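Local coordinates for protein DltD (PDB 7DXM), which probably acts as the terminal O-acyltransferase of the dlt operon, taking part in the D-alanylation of lipoteichoic acid at the cell membrane, at residues R38-G44 with T97-V101; L54-V58 with R68-I72; L90-Q94 with Q280-T286; N287-V291 with V359-F363. All blocks are in the same frame, centred on the assembly; numbering follows the deposited sequence.

Contact 1: residues R38-G44 with T97-V101; sequences RFVPYFG and TAVYV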
# COMPACT_ATOMS: atom_id res chain seq x y z
N ARG A 38 4.38 20.13 0.73
CA ARG A 38 4.87 18.84 1.22
C ARG A 38 3.86 17.74 0.90
O ARG A 38 2.74 17.77 1.38
CB ARG A 38 5.13 18.89 2.72
CG ARG A 38 5.36 17.53 3.37
CD ARG A 38 6.05 17.70 4.75
NE ARG A 38 6.08 16.48 5.57
CZ ARG A 38 5.21 16.21 6.54
NH1 ARG A 38 4.22 17.05 6.82
NH2 ARG A 38 5.31 15.07 7.21
N PHE A 39 4.27 16.77 0.08
CA PHE A 39 3.45 15.58 -0.15
C PHE A 39 4.10 14.40 0.54
O PHE A 39 5.33 14.24 0.49
CB PHE A 39 3.25 15.27 -1.64
CG PHE A 39 2.24 16.16 -2.30
CD1 PHE A 39 0.90 15.81 -2.30
CD2 PHE A 39 2.62 17.34 -2.88
CE1 PHE A 39 -0.04 16.63 -2.89
CE2 PHE A 39 1.70 18.16 -3.46
CZ PHE A 39 0.36 17.80 -3.46
N VAL A 40 3.28 13.57 1.19
CA VAL A 40 3.75 12.43 1.94
C VAL A 40 3.17 11.16 1.28
O VAL A 40 2.00 11.16 0.93
CB VAL A 40 3.34 12.50 3.41
CG1 VAL A 40 3.36 11.11 4.09
CG2 VAL A 40 4.25 13.54 4.14
N PRO A 41 3.98 10.14 1.03
CA PRO A 41 3.47 8.99 0.27
C PRO A 41 2.68 8.04 1.16
O PRO A 41 3.07 7.74 2.30
CB PRO A 41 4.73 8.33 -0.30
CG PRO A 41 5.84 8.81 0.57
CD PRO A 41 5.45 10.17 1.06
N TYR A 42 1.54 7.60 0.63
CA TYR A 42 0.58 6.71 1.29
C TYR A 42 0.50 5.46 0.42
O TYR A 42 -0.21 5.46 -0.60
CB TYR A 42 -0.78 7.39 1.42
CG TYR A 42 -0.91 8.36 2.60
CD1 TYR A 42 0.16 9.14 3.03
CD2 TYR A 42 -2.12 8.49 3.30
CE1 TYR A 42 0.02 10.01 4.10
CE2 TYR A 42 -2.26 9.36 4.34
CZ TYR A 42 -1.19 10.11 4.75
OH TYR A 42 -1.35 10.98 5.83
N PHE A 43 1.24 4.43 0.80
CA PHE A 43 1.29 3.17 0.07
C PHE A 43 0.16 2.24 0.51
O PHE A 43 0.06 1.89 1.69
CB PHE A 43 2.61 2.46 0.31
CG PHE A 43 3.80 3.23 -0.12
CD1 PHE A 43 4.14 3.30 -1.45
CD2 PHE A 43 4.61 3.85 0.80
CE1 PHE A 43 5.29 4.00 -1.86
CE2 PHE A 43 5.73 4.55 0.43
CZ PHE A 43 6.09 4.62 -0.92
N GLY A 44 -0.67 1.83 -0.45
CA GLY A 44 -1.65 0.79 -0.18
C GLY A 44 -2.29 0.42 -1.51
O GLY A 44 -1.76 0.74 -2.57
N THR A 97 9.07 10.37 5.60
CA THR A 97 8.00 9.80 6.41
C THR A 97 6.92 9.25 5.48
O THR A 97 6.61 9.85 4.45
CB THR A 97 7.42 10.82 7.50
OG1 THR A 97 7.36 12.15 6.97
CG2 THR A 97 8.29 10.88 8.79
N ALA A 98 6.36 8.09 5.83
CA ALA A 98 5.52 7.36 4.89
C ALA A 98 4.45 6.60 5.65
O ALA A 98 4.67 6.17 6.79
CB ALA A 98 6.36 6.38 4.06
N VAL A 99 3.29 6.42 5.01
CA VAL A 99 2.23 5.56 5.53
C VAL A 99 2.20 4.30 4.68
O VAL A 99 2.30 4.38 3.46
CB VAL A 99 0.85 6.24 5.51
CG1 VAL A 99 -0.22 5.30 6.00
CG2 VAL A 99 0.89 7.48 6.33
N TYR A 100 2.07 3.15 5.31
CA TYR A 100 2.04 1.90 4.55
C TYR A 100 0.97 0.98 5.11
O TYR A 100 1.16 0.39 6.17
CB TYR A 100 3.39 1.22 4.57
CG TYR A 100 3.49 0.08 3.58
CD1 TYR A 100 2.94 -1.17 3.87
CD2 TYR A 100 4.13 0.25 2.35
CE1 TYR A 100 3.05 -2.21 2.96
CE2 TYR A 100 4.24 -0.78 1.44
CZ TYR A 100 3.70 -2.02 1.75
OH TYR A 100 3.79 -3.07 0.84
N VAL A 101 -0.14 0.84 4.38
CA VAL A 101 -1.21 -0.07 4.77
C VAL A 101 -0.79 -1.48 4.37
O VAL A 101 -0.48 -1.74 3.20
CB VAL A 101 -2.53 0.30 4.10
CG1 VAL A 101 -3.66 -0.42 4.78
CG2 VAL A 101 -2.74 1.79 4.10
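Strands 39-43 and 97-101 are neighbours in the parallel five-stranded sheet of an SGNH-hydrolase-like fold; their axes run 4.7 Å apart at 14°. The register, Tyr42 against Val99 and Phe43 against Tyr100, both with CA-CA 4.7 Å, is set by three backbone hydrogen bonds: Val99 N to Pro41 O (3.0 Å), Phe43 N to Val99 O (2.9 Å) and Val101 N to Phe43 O (2.9 Å). Side chains alternate between the faces. On the face of Tyr42 and Val99, chi1 of -81° (m) for Tyr42 swings its ring along the sheet and the t rotamer of Val99 sets CG2 over it, 3.7 Å from the ring centroid and 21° off the normal, a CH-pi contact. Val364 and Val360 of helix 351-365 cover this side. On the other face, Phe43 (m) and Tyr100 (t) meet obliquely, planes at 42° and centroids 6.0 Å apart, under Gln82 and Met86 of helix 79-86, while Tyr100 OH bonds to Ser79. Arg38 is extended, with chi1 to chi3 all t, which carries its guanidinium to the backbone oxygens of Val364 and Asn66. Arg38 NH2 lies 3.6 Å from Thr97 OG1; two residues on, Val40 CG1 lies 3.5 Å from Thr97 O.

Contact 2: residues L54-V58 with R68-I72; sequences LHPAV and RPYFI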
# COMPACT_ATOMS: atom_id res chain seq x y z
N LEU A 54 -14.70 11.94 4.87
CA LEU A 54 -13.65 11.79 5.88
C LEU A 54 -12.32 11.23 5.35
O LEU A 54 -11.37 11.08 6.13
CB LEU A 54 -14.15 10.91 7.03
CG LEU A 54 -15.45 11.27 7.77
CD1 LEU A 54 -15.48 12.73 8.18
CD2 LEU A 54 -16.68 10.93 6.97
N HIS A 55 -12.27 10.86 4.07
CA HIS A 55 -11.05 10.40 3.41
C HIS A 55 -9.87 11.33 3.74
O HIS A 55 -10.05 12.55 3.85
CB HIS A 55 -11.32 10.37 1.91
CG HIS A 55 -10.31 9.62 1.10
ND1 HIS A 55 -9.09 10.15 0.75
CD2 HIS A 55 -10.37 8.39 0.54
CE1 HIS A 55 -8.43 9.27 0.02
NE2 HIS A 55 -9.18 8.19 -0.12
N PRO A 56 -8.64 10.79 3.91
CA PRO A 56 -7.51 11.66 4.27
C PRO A 56 -7.27 12.78 3.29
O PRO A 56 -6.82 13.87 3.71
CB PRO A 56 -6.31 10.69 4.27
CG PRO A 56 -6.89 9.37 4.46
CD PRO A 56 -8.22 9.39 3.77
N ALA A 57 -7.50 12.54 2.00
CA ALA A 57 -7.33 13.61 1.02
C ALA A 57 -8.17 14.81 1.40
O ALA A 57 -7.67 15.94 1.54
CB ALA A 57 -7.70 13.11 -0.37
N VAL A 58 -9.46 14.54 1.66
CA VAL A 58 -10.41 15.59 1.99
C VAL A 58 -9.96 16.33 3.24
O VAL A 58 -9.94 17.56 3.28
CB VAL A 58 -11.82 15.00 2.16
CG1 VAL A 58 -12.81 16.12 2.33
CG2 VAL A 58 -12.17 14.14 0.97
N ARG A 68 0.06 17.01 2.20
CA ARG A 68 -1.07 16.39 1.54
C ARG A 68 -0.66 14.96 1.23
O ARG A 68 0.52 14.70 0.91
CB ARG A 68 -1.51 17.11 0.26
CG ARG A 68 -1.93 18.55 0.45
CD ARG A 68 -3.33 18.69 1.04
NE ARG A 68 -3.73 20.09 0.97
CZ ARG A 68 -3.38 21.02 1.86
NH1 ARG A 68 -2.65 20.71 2.92
NH2 ARG A 68 -3.77 22.27 1.68
N PRO A 69 -1.59 14.00 1.37
CA PRO A 69 -1.27 12.61 1.01
C PRO A 69 -1.20 12.45 -0.50
O PRO A 69 -2.07 12.95 -1.24
CB PRO A 69 -2.43 11.80 1.61
CG PRO A 69 -3.39 12.79 2.16
CD PRO A 69 -2.97 14.17 1.83
N TYR A 70 -0.14 11.80 -0.96
CA TYR A 70 0.02 11.35 -2.33
C TYR A 70 -0.17 9.84 -2.31
O TYR A 70 0.61 9.12 -1.66
CB TYR A 70 1.40 11.74 -2.88
CG TYR A 70 1.54 11.43 -4.35
CD1 TYR A 70 1.88 10.15 -4.78
CD2 TYR A 70 1.28 12.38 -5.30
CE1 TYR A 70 1.97 9.86 -6.11
CE2 TYR A 70 1.35 12.11 -6.64
CZ TYR A 70 1.71 10.84 -7.05
OH TYR A 70 1.81 10.55 -8.41
N PHE A 71 -1.19 9.36 -3.01
CA PHE A 71 -1.55 7.96 -2.88
C PHE A 71 -0.89 7.09 -3.93
O PHE A 71 -0.77 7.46 -5.10
CB PHE A 71 -3.07 7.80 -2.91
CG PHE A 71 -3.76 8.45 -1.73
CD1 PHE A 71 -3.82 7.81 -0.50
CD2 PHE A 71 -4.32 9.72 -1.84
CE1 PHE A 71 -4.46 8.40 0.59
CE2 PHE A 71 -4.96 10.32 -0.75
CZ PHE A 71 -5.02 9.65 0.47
N ILE A 72 -0.42 5.92 -3.50
CA ILE A 72 0.38 5.03 -4.32
C ILE A 72 -0.13 3.61 -4.08
O ILE A 72 0.11 3.03 -3.01
CB ILE A 72 1.87 5.15 -3.99
CG1 ILE A 72 2.33 6.60 -4.19
CG2 ILE A 72 2.66 4.17 -4.81
CD1 ILE A 72 3.75 6.84 -3.82
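Strand 68-72 meets the first turn of helix 56-62 through alternate residues, Pro69 and Phe71, whose CA-to-CB bonds point toward it. Arg68 turns sideways and forms salt bridges with Glu61 and Asp64. Pro69 follows with its ring against the helix start: CG lies 4.2 Å from Pro56 CB and 4.1 Å from Ala57 N, and the nearest CA pair is Ala57 and Pro69, 6.1 Å apart. Tyr70 then faces the opposite way. Phe71 gives the largest contribution; its ring edge receives Ala57 CB (3.9 Å from CE2) and Pro56 CB (4.1 Å from CZ), while the edge of the His55 imidazole approaches its face in an offset edge-to-face pair, centroids 5.2 Å apart and planes at 66°. His55 is the N-cap: its ND1 accepts from Ala57 N at 3.1 Å, and NE2 bonds to Trp48 O. No hydrogen bond joins the segments. Strand 39-43, helix 56-62 and strand 68-72 together make a beta-alpha-beta unit, with this apolar contact between its helix and second strand.

Contact 3: residues L90-Q94 with Q280-T286; sequences LPELQ and QFAKSNT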
# COMPACT_ATOMS: atom_id res chain seq x y z
N LEU A 90 13.70 6.58 -5.01
CA LEU A 90 14.63 6.38 -3.90
C LEU A 90 15.00 7.66 -3.16
O LEU A 90 15.00 7.63 -1.91
CB LEU A 90 15.88 5.67 -4.43
CG LEU A 90 15.96 4.15 -4.27
CD1 LEU A 90 14.64 3.47 -4.54
CD2 LEU A 90 17.06 3.58 -5.16
N PRO A 91 15.33 8.78 -3.83
CA PRO A 91 15.57 10.03 -3.10
C PRO A 91 14.39 10.48 -2.26
O PRO A 91 14.58 10.96 -1.13
CB PRO A 91 15.87 11.03 -4.22
CG PRO A 91 16.50 10.24 -5.25
CD PRO A 91 15.72 8.94 -5.25
N GLU A 92 13.17 10.33 -2.78
CA GLU A 92 12.01 10.84 -2.07
C GLU A 92 11.72 10.05 -0.80
O GLU A 92 10.91 10.50 0.01
CB GLU A 92 10.80 10.87 -3.00
CG GLU A 92 10.94 11.89 -4.15
CD GLU A 92 11.96 11.47 -5.23
OE1 GLU A 92 12.51 10.33 -5.12
OE2 GLU A 92 12.23 12.26 -6.17
N LEU A 93 12.39 8.92 -0.57
CA LEU A 93 12.20 8.21 0.69
C LEU A 93 13.28 8.54 1.71
O LEU A 93 13.12 8.17 2.89
CB LEU A 93 12.17 6.68 0.48
CG LEU A 93 11.03 6.05 -0.33
CD1 LEU A 93 11.29 4.56 -0.60
CD2 LEU A 93 9.67 6.24 0.31
N GLN A 94 14.34 9.22 1.30
CA GLN A 94 15.53 9.34 2.15
C GLN A 94 15.22 10.18 3.37
O GLN A 94 14.91 11.37 3.24
CB GLN A 94 16.68 9.95 1.36
CG GLN A 94 18.01 9.75 2.02
CD GLN A 94 18.48 8.32 1.95
OE1 GLN A 94 18.22 7.61 0.97
NE2 GLN A 94 19.17 7.87 3.00
N GLN A 280 13.88 -1.75 2.24
CA GLN A 280 13.98 -0.48 1.52
C GLN A 280 13.87 0.70 2.48
O GLN A 280 14.63 1.68 2.40
CB GLN A 280 12.91 -0.39 0.44
CG GLN A 280 13.21 0.69 -0.55
CD GLN A 280 14.67 0.69 -0.93
OE1 GLN A 280 15.14 -0.24 -1.60
NE2 GLN A 280 15.41 1.72 -0.47
N PHE A 281 12.90 0.61 3.39
CA PHE A 281 12.71 1.64 4.39
C PHE A 281 13.98 1.82 5.21
O PHE A 281 14.43 2.95 5.42
CB PHE A 281 11.51 1.28 5.27
CG PHE A 281 10.16 1.52 4.59
CD1 PHE A 281 10.01 2.56 3.66
CD2 PHE A 281 9.06 0.72 4.89
CE1 PHE A 281 8.79 2.78 3.03
CE2 PHE A 281 7.84 0.97 4.30
CZ PHE A 281 7.71 2.00 3.35
N ALA A 282 14.59 0.71 5.63
CA ALA A 282 15.82 0.79 6.42
C ALA A 282 16.96 1.41 5.61
O ALA A 282 17.58 2.40 6.03
CB ALA A 282 16.19 -0.60 6.90
N LYS A 283 17.25 0.85 4.44
CA LYS A 283 18.31 1.41 3.61
C LYS A 283 18.09 2.89 3.31
O LYS A 283 19.06 3.62 3.13
CB LYS A 283 18.43 0.60 2.32
CG LYS A 283 19.65 -0.28 2.33
CD LYS A 283 20.03 -0.81 0.95
CE LYS A 283 19.02 -1.87 0.45
NZ LYS A 283 19.22 -3.23 1.06
N SER A 284 16.83 3.35 3.25
CA SER A 284 16.54 4.76 2.97
C SER A 284 16.29 5.58 4.23
O SER A 284 16.02 6.79 4.13
CB SER A 284 15.34 4.89 2.03
OG SER A 284 15.73 4.81 0.67
N ASN A 285 16.41 4.97 5.41
CA ASN A 285 16.13 5.60 6.70
C ASN A 285 14.78 6.31 6.68
O ASN A 285 14.65 7.52 6.91
CB ASN A 285 17.27 6.55 7.10
CG ASN A 285 17.12 7.07 8.55
OD1 ASN A 285 16.84 6.31 9.50
ND2 ASN A 285 17.30 8.39 8.71
N THR A 286 13.74 5.54 6.39
CA THR A 286 12.41 6.09 6.29
C THR A 286 11.61 5.75 7.54
O THR A 286 11.72 4.65 8.09
CB THR A 286 11.68 5.57 5.06
OG1 THR A 286 12.40 5.99 3.90
CG2 THR A 286 10.24 6.11 5.02
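Leu93 points its side chain at the end of helix 270-283, with CB 4.0 Å from Ser284 CB, CD1 4.3 Å from Gln280 CG and CD2 4.5 Å from Phe281 CE1, at the edge of that ring. Its m,t rotamer lays it against these residues, and 89 Å² of Leu93 is covered. Leu90 adds CD1, 4.5 Å from Gln280 NE2. The helix end is a Schellman motif: Asn285 has positive phi (49°), Thr286 N bonds to Phe281 O and Asn285 N to Ala282 O, both at 2.9 Å. This turn brings the chain into strand 287-292 and sets Thr286 beside Leu93, where the m rotamer directs OG1 to Leu93 O in a 2.5 Å hydrogen bond. Gln94 follows with its CA 3.3 Å from Ser284 O, a CA-H...O contact with 150° at hydrogen, and the CA atoms of Gln94 and Ser284 are 4.8 Å apart. Just beyond, Asn95 pairs with Ser284 through the backbone and with Asn285 through side chains. Two loops entering adjacent strands are thus joined. The chemistry implies a mixed interface: one hydroxyl-to-carbonyl bond fixes Leu93 O, while the rest of the contact is mainly leucine packing.

Contact 4: residues N287-V291 with V359-F363; sequences NVIFV and VVNSF
Build residues 287-291 as an extended strand, phi -99° (Phe290) to -123° (Val288), psi 116° (Asn287) to 145° (Val288), and residues 359-363 as helix, phi -56° (Ser362) to -93° (Val359), psi about -40°, with Phe363 N bonded to Val359 O at 3.1 Å. The two axes approach to 9.7 Å with N-to-C directions at 176°, nearly antiparallel; the nearest CA pair is Ile289 and Phe363, 7.3 Å apart. Asn287 comes first: its t rotamer takes ND2 to 3.3 Å from Phe363 CZ, oblique to the ring. Val288 directs CA-to-CB away from the helix, toward Phe281 of helix 270-283, but its backbone C lies 3.6 Å from Phe363 CZ. Ile289 carries the main packing, pointing toward the helix in the t,t rotamer. Set Phe363 at chi1 -179° and chi2 -89°, so that Ile289 CB stands 3.8 Å above the ring centroid, 8° off its normal, in a CH-pi contact, with Ile289 CG2 3.6 Å from Phe363 CD1. In this doubly wound alpha/beta fold of the SGNH-hydrolase clan, helix 351-365 thereby covers one face of the parallel sheet, while helix 270-283 lies on the other. Extend Ile289 CD1 to 4.0 Å from Val359 CG1 (t, chi1 -159°) and 4.3 Å from Val360 CG2. Phe290 faces away, beside Leu278. Val291 (t) again turns to the helix, with CG2 4.2 Å from CG2 of Val360, itself a t rotamer that also touches Val99.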
# COMPACT_ATOMS: atom_id res chain seq x y z
N ASN A 287 10.83 6.71 8.00
CA ASN A 287 10.03 6.53 9.19
C ASN A 287 8.57 6.31 8.77
O ASN A 287 7.94 7.20 8.18
CB ASN A 287 10.20 7.71 10.13
CG ASN A 287 9.59 7.45 11.47
OD1 ASN A 287 9.63 6.32 11.97
ND2 ASN A 287 8.99 8.48 12.05
N VAL A 288 8.06 5.13 9.07
CA VAL A 288 6.81 4.65 8.50
C VAL A 288 5.87 4.32 9.63
O VAL A 288 6.31 3.87 10.69
CB VAL A 288 7.03 3.40 7.62
CG1 VAL A 288 5.80 3.11 6.84
CG2 VAL A 288 8.23 3.59 6.69
N ILE A 289 4.59 4.57 9.42
CA ILE A 289 3.53 4.01 10.25
C ILE A 289 2.78 3.00 9.40
O ILE A 289 2.35 3.31 8.28
CB ILE A 289 2.60 5.10 10.82
CG1 ILE A 289 1.55 4.48 11.74
CG2 ILE A 289 1.91 5.93 9.72
CD1 ILE A 289 0.66 5.51 12.40
N PHE A 290 2.66 1.78 9.92
CA PHE A 290 2.04 0.68 9.20
C PHE A 290 0.59 0.51 9.66
O PHE A 290 0.33 0.33 10.85
CB PHE A 290 2.84 -0.61 9.40
CG PHE A 290 4.23 -0.54 8.80
CD1 PHE A 290 5.29 0.01 9.52
CD2 PHE A 290 4.48 -0.99 7.51
CE1 PHE A 290 6.57 0.07 8.95
CE2 PHE A 290 5.76 -0.92 6.95
CZ PHE A 290 6.80 -0.39 7.67
N VAL A 291 -0.35 0.60 8.73
CA VAL A 291 -1.76 0.55 9.09
C VAL A 291 -2.29 -0.85 8.82
O VAL A 291 -2.11 -1.37 7.71
CB VAL A 291 -2.58 1.59 8.31
CG1 VAL A 291 -3.99 1.62 8.88
CG2 VAL A 291 -1.93 2.98 8.37
N VAL A 359 -4.60 8.44 14.55
CA VAL A 359 -3.20 8.03 14.72
C VAL A 359 -2.32 8.56 13.59
O VAL A 359 -1.18 9.01 13.82
CB VAL A 359 -3.11 6.50 14.80
CG1 VAL A 359 -1.83 6.14 15.45
CG2 VAL A 359 -4.27 5.90 15.56
N VAL A 360 -2.82 8.55 12.36
CA VAL A 360 -1.91 8.78 11.25
C VAL A 360 -1.56 10.25 11.13
O VAL A 360 -0.43 10.61 10.81
CB VAL A 360 -2.48 8.24 9.93
CG1 VAL A 360 -1.48 8.49 8.81
CG2 VAL A 360 -2.72 6.72 10.09
N ASN A 361 -2.55 11.14 11.32
CA ASN A 361 -2.28 12.55 11.10
C ASN A 361 -1.30 13.08 12.11
O ASN A 361 -0.44 13.90 11.76
CB ASN A 361 -3.54 13.36 11.17
CG ASN A 361 -3.23 14.78 10.92
OD1 ASN A 361 -2.93 15.17 9.79
ND2 ASN A 361 -3.19 15.57 11.97
N SER A 362 -1.44 12.69 13.37
CA SER A 362 -0.39 13.01 14.32
C SER A 362 0.95 12.47 13.85
O SER A 362 1.98 13.14 14.00
CB SER A 362 -0.71 12.44 15.70
OG SER A 362 0.52 12.10 16.35
N PHE A 363 0.97 11.24 13.28
CA PHE A 363 2.26 10.72 12.83
C PHE A 363 2.85 11.56 11.68
O PHE A 363 4.08 11.78 11.64
CB PHE A 363 2.16 9.25 12.41
CG PHE A 363 3.48 8.66 11.97
CD1 PHE A 363 3.88 8.74 10.64
CD2 PHE A 363 4.31 8.03 12.88
CE1 PHE A 363 5.08 8.22 10.25
CE2 PHE A 363 5.52 7.51 12.50
CZ PHE A 363 5.92 7.61 11.18

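From the N terminus, strand 39-43 opens contact 1. Within its loop, contact 2 closes a short one as the chain passes through helix 56-62 into strand 68-72, beside strand 39-43, with Tyr42 N bonded to Tyr70 O at 2.9 Å. Segment 90-94 opens contact 3 before strand 97-101 closes contact 1, so contacts 1 and 3 cross; contact 3 closes only at 280-286, after a long, largely helical excursion. Contact 4 then starts at once on strand 287-292, next to 97-101 (Ala98 N to Asn287 O, 3.0 Å), and closes at helix 351-365. Together they tie four strands of one sheet to helices on its two faces.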